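Local coordinates for short chain dehydrogenase (PDB 3H7A), which belongs to the short-chain dehydrogenase family and may catalyse an NAD(P)-dependent oxidation or reduction, its substrate and activity being unestablished, at residues K136-G148 / F155-M169. Numbering follows the deposited sequence. Where two conformers were deposited one is given.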
# COMPACT_ATOMS: atom_id res chain seq x y z
N LYS B 136 25.72 5.39 -0.34
CA LYS B 136 24.29 5.70 -0.31
C LYS B 136 23.81 5.96 -1.73
O LYS B 136 24.45 6.68 -2.49
CB LYS B 136 23.98 6.88 0.64
CG LYS B 136 24.36 6.62 2.13
CD LYS B 136 23.50 7.38 3.15
CE LYS B 136 23.72 6.86 4.59
NZ LYS B 136 22.67 7.33 5.57
N ILE B 137 22.69 5.34 -2.10
CA ILE B 137 22.13 5.47 -3.45
C ILE B 137 20.68 5.88 -3.35
O ILE B 137 19.83 5.08 -2.96
CB ILE B 137 22.18 4.15 -4.25
CG1 ILE B 137 23.58 3.55 -4.23
CG2 ILE B 137 21.68 4.40 -5.67
CD1 ILE B 137 23.69 2.17 -4.83
N PHE B 138 20.41 7.13 -3.72
CA PHE B 138 19.12 7.74 -3.52
C PHE B 138 18.46 7.97 -4.86
O PHE B 138 19.11 8.40 -5.82
CB PHE B 138 19.29 9.09 -2.79
CG PHE B 138 19.84 8.97 -1.40
CD1 PHE B 138 19.79 7.77 -0.69
CD2 PHE B 138 20.38 10.08 -0.76
CE1 PHE B 138 20.28 7.67 0.59
CE2 PHE B 138 20.87 9.99 0.53
CZ PHE B 138 20.82 8.78 1.21
N PHE B 139 17.16 7.68 -4.93
CA PHE B 139 16.37 7.83 -6.15
C PHE B 139 15.23 8.80 -5.90
O PHE B 139 14.51 8.66 -4.91
CB PHE B 139 15.78 6.49 -6.55
CG PHE B 139 16.81 5.47 -6.95
CD1 PHE B 139 17.33 5.47 -8.25
CD2 PHE B 139 17.24 4.49 -6.05
CE1 PHE B 139 18.28 4.51 -8.65
CE2 PHE B 139 18.17 3.53 -6.44
CZ PHE B 139 18.70 3.55 -7.76
N THR B 140 15.05 9.79 -6.78
CA THR B 140 13.92 10.71 -6.66
C THR B 140 12.67 10.14 -7.31
O THR B 140 12.63 9.95 -8.52
CB THR B 140 14.22 12.08 -7.31
OG1 THR B 140 15.40 12.64 -6.73
CG2 THR B 140 13.07 13.03 -7.06
N GLY B 141 11.64 9.92 -6.49
CA GLY B 141 10.35 9.42 -6.96
C GLY B 141 9.30 10.51 -7.02
O GLY B 141 9.58 11.66 -6.73
N ALA B 142 8.08 10.14 -7.41
CA ALA B 142 6.98 11.10 -7.56
C ALA B 142 5.74 10.38 -7.08
O ALA B 142 5.82 9.19 -6.78
CB ALA B 142 6.82 11.48 -9.04
N THR B 143 4.59 11.06 -7.05
CA THR B 143 3.35 10.35 -6.74
C THR B 143 3.05 9.31 -7.81
O THR B 143 2.43 8.27 -7.51
CB THR B 143 2.14 11.28 -6.61
OG1 THR B 143 2.00 12.03 -7.82
CG2 THR B 143 2.30 12.22 -5.45
N ALA B 144 3.50 9.57 -9.04
CA ALA B 144 3.35 8.61 -10.13
C ALA B 144 4.21 7.36 -9.88
O ALA B 144 4.02 6.37 -10.57
CB ALA B 144 3.69 9.24 -11.48
N SER B 145 5.09 7.39 -8.87
CA SER B 145 5.76 6.16 -8.40
C SER B 145 4.84 5.20 -7.66
O SER B 145 5.15 4.01 -7.54
CB SER B 145 6.94 6.48 -7.48
OG SER B 145 7.80 7.38 -8.12
N LEU B 146 3.71 5.73 -7.17
CA LEU B 146 2.84 5.01 -6.25
C LEU B 146 1.47 4.65 -6.84
O LEU B 146 0.94 3.58 -6.55
CB LEU B 146 2.65 5.79 -4.95
CG LEU B 146 3.90 6.16 -4.16
CD1 LEU B 146 3.53 7.06 -3.01
CD2 LEU B 146 4.59 4.91 -3.66
N ARG B 147 0.92 5.55 -7.67
CA ARG B 147 -0.35 5.30 -8.35
C ARG B 147 -0.36 5.89 -9.76
O ARG B 147 0.21 6.94 -10.01
CB ARG B 147 -1.54 5.81 -7.53
CG ARG B 147 -1.48 7.26 -7.16
CD ARG B 147 -2.39 7.54 -5.98
NE ARG B 147 -1.86 8.66 -5.19
CZ ARG B 147 -1.12 8.53 -4.10
NH1 ARG B 147 -0.82 7.33 -3.60
NH2 ARG B 147 -0.68 9.61 -3.48
N GLY B 148 -1.01 5.20 -10.69
CA GLY B 148 -1.09 5.67 -12.06
C GLY B 148 -2.44 6.30 -12.40
O GLY B 148 -3.43 5.60 -12.52
N PHE B 155 4.57 7.72 -17.92
CA PHE B 155 5.32 8.25 -16.78
C PHE B 155 5.25 7.36 -15.52
O PHE B 155 6.28 7.05 -14.91
CB PHE B 155 4.85 9.68 -16.47
CG PHE B 155 5.67 10.39 -15.42
CD1 PHE B 155 7.05 10.49 -15.53
CD2 PHE B 155 5.05 10.99 -14.33
CE1 PHE B 155 7.81 11.16 -14.56
CE2 PHE B 155 5.80 11.66 -13.34
CZ PHE B 155 7.18 11.75 -13.47
N ALA B 156 4.04 6.94 -15.15
CA ALA B 156 3.86 6.08 -14.00
C ALA B 156 4.55 4.72 -14.23
O ALA B 156 5.12 4.16 -13.30
CB ALA B 156 2.37 5.88 -13.68
N SER B 157 4.54 4.22 -15.47
CA SER B 157 5.19 2.92 -15.73
C SER B 157 6.67 2.97 -15.41
O SER B 157 7.21 2.08 -14.74
CB SER B 157 5.01 2.48 -17.17
OG SER B 157 5.54 1.17 -17.32
N ALA B 158 7.31 4.04 -15.87
CA ALA B 158 8.72 4.25 -15.61
C ALA B 158 9.00 4.56 -14.13
O ALA B 158 10.00 4.10 -13.60
CB ALA B 158 9.26 5.37 -16.49
N LYS B 159 8.15 5.36 -13.47
CA LYS B 159 8.34 5.65 -12.03
C LYS B 159 8.13 4.43 -11.10
O LYS B 159 8.93 4.22 -10.18
CB LYS B 159 7.52 6.87 -11.56
CG LYS B 159 7.80 8.16 -12.31
CD LYS B 159 9.26 8.65 -12.23
CE LYS B 159 9.69 8.94 -10.83
NZ LYS B 159 11.01 9.64 -10.85
N PHE B 160 7.10 3.64 -11.38
CA PHE B 160 6.86 2.36 -10.69
C PHE B 160 8.08 1.48 -10.92
O PHE B 160 8.60 0.87 -9.98
CB PHE B 160 5.65 1.66 -11.28
CG PHE B 160 4.34 1.97 -10.61
CD1 PHE B 160 3.86 3.28 -10.53
CD2 PHE B 160 3.52 0.93 -10.18
CE1 PHE B 160 2.62 3.53 -9.96
CE2 PHE B 160 2.30 1.18 -9.61
CZ PHE B 160 1.84 2.48 -9.53
N GLY B 161 8.53 1.42 -12.17
CA GLY B 161 9.70 0.63 -12.55
C GLY B 161 10.94 1.03 -11.76
O GLY B 161 11.67 0.17 -11.27
N LEU B 162 11.17 2.34 -11.63
CA LEU B 162 12.29 2.84 -10.80
C LEU B 162 12.15 2.43 -9.31
O LEU B 162 13.14 2.05 -8.64
CB LEU B 162 12.42 4.37 -10.93
CG LEU B 162 13.67 4.95 -10.25
CD1 LEU B 162 14.91 4.49 -10.99
CD2 LEU B 162 13.62 6.48 -10.18
N ARG B 163 10.93 2.51 -8.78
CA ARG B 163 10.65 2.14 -7.40
C ARG B 163 10.99 0.67 -7.15
O ARG B 163 11.66 0.34 -6.17
CB ARG B 163 9.18 2.41 -7.07
CG ARG B 163 8.83 2.17 -5.62
CD ARG B 163 7.39 2.58 -5.37
NE ARG B 163 7.11 2.49 -3.94
CZ ARG B 163 6.26 1.63 -3.39
NH1 ARG B 163 5.59 0.78 -4.16
NH2 ARG B 163 6.08 1.64 -2.08
N ALA B 164 10.58 -0.21 -8.06
CA ALA B 164 10.97 -1.64 -7.93
C ALA B 164 12.48 -1.86 -7.93
O ALA B 164 12.98 -2.74 -7.20
CB ALA B 164 10.38 -2.42 -9.03
N VAL B 165 13.19 -1.12 -8.77
CA VAL B 165 14.64 -1.26 -8.88
C VAL B 165 15.24 -0.90 -7.52
O VAL B 165 16.03 -1.66 -6.96
CB VAL B 165 15.23 -0.41 -10.05
CG1 VAL B 165 16.74 -0.23 -9.93
CG2 VAL B 165 14.89 -1.03 -11.40
N ALA B 166 14.80 0.24 -6.99
CA ALA B 166 15.19 0.71 -5.65
C ALA B 166 14.89 -0.32 -4.56
O ALA B 166 15.78 -0.65 -3.79
CB ALA B 166 14.55 2.06 -5.33
N GLN B 167 13.67 -0.88 -4.54
CA GLN B 167 13.28 -1.89 -3.55
C GLN B 167 14.19 -3.11 -3.61
O GLN B 167 14.70 -3.54 -2.58
CB GLN B 167 11.83 -2.34 -3.74
CG GLN B 167 10.80 -1.31 -3.35
CD GLN B 167 9.42 -1.92 -3.23
OE1 GLN B 167 9.25 -3.13 -3.45
NE2 GLN B 167 8.44 -1.10 -2.89
N SER B 168 14.38 -3.63 -4.81
CA SER B 168 15.23 -4.80 -5.04
C SER B 168 16.69 -4.56 -4.69
O SER B 168 17.39 -5.46 -4.19
CB SER B 168 15.13 -5.23 -6.49
OG SER B 168 13.84 -5.75 -6.76
N MET B 169 17.17 -3.35 -4.97
CA MET B 169 18.55 -3.02 -4.66
C MET B 169 18.66 -2.93 -3.15
O MET B 169 19.63 -3.41 -2.57
CB MET B 169 18.98 -1.72 -5.34
CG MET B 169 19.30 -1.86 -6.86
SD MET B 169 19.90 -0.37 -7.67
CE MET B 169 21.28 0.04 -6.59
O HOH W 1 10.14 6.22 -8.72
O HOH W 2 4.51 1.30 -7.00
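The Phe160 ring carries the carbonyl oxygen of Ser145 over one face, 3.3 Å above its plane and nearer the ring's edge than its centre, with water 2 over that face too, while the Ala144 O atom lies at its edge, 3.1 Å from Phe160 CD1. Leu146 O approaches CZ of the same ring obliquely. Cutting this side chain back to an alanine is likely to open a gap under the 144-147 turn and remove the ring its carbonyl oxygens rest on. The Arg163 guanidinium lies between Leu146 CD2 on one face and Gln167 NE2 on the opposite one; its NE forms a salt bridge with Glu237. Water 2 links Arg163 NH1 to Ser145 O. This turn follows strand 135-142 and leads on to helix 153-173, both part of a Rossmann-fold beta-alpha-beta unit completed by strand 178-185. Phe160 also packs on Ala164 of a second subunit. Lys159 stands at the lysine position of the family's YxxxK motif, with Phe155 in the usual tyrosine's place. Kinks about CB-CG and CG-CD (-60° and -61°) fold Lys159 so that NZ donates a 2.9 Å hydrogen bond to Thr140 O, in the carbonyl plane. Its CG lies over one face of the Phe155 ring, which also meets Ala144 CB. Ser145 OG accepts a nearly straight bond from Ala142 N (172°) and, through water 1, reaches Lys159 O. Earlier in the strand, Phe139 meets Leu162 CD1 and Ala166 CB of the helix, and Met169 SD makes an oblique Met-aromatic contact at Phe139 CZ, 4.1 Å away. Met169 CE ends on Ile137 CD1 at 3.7 Å.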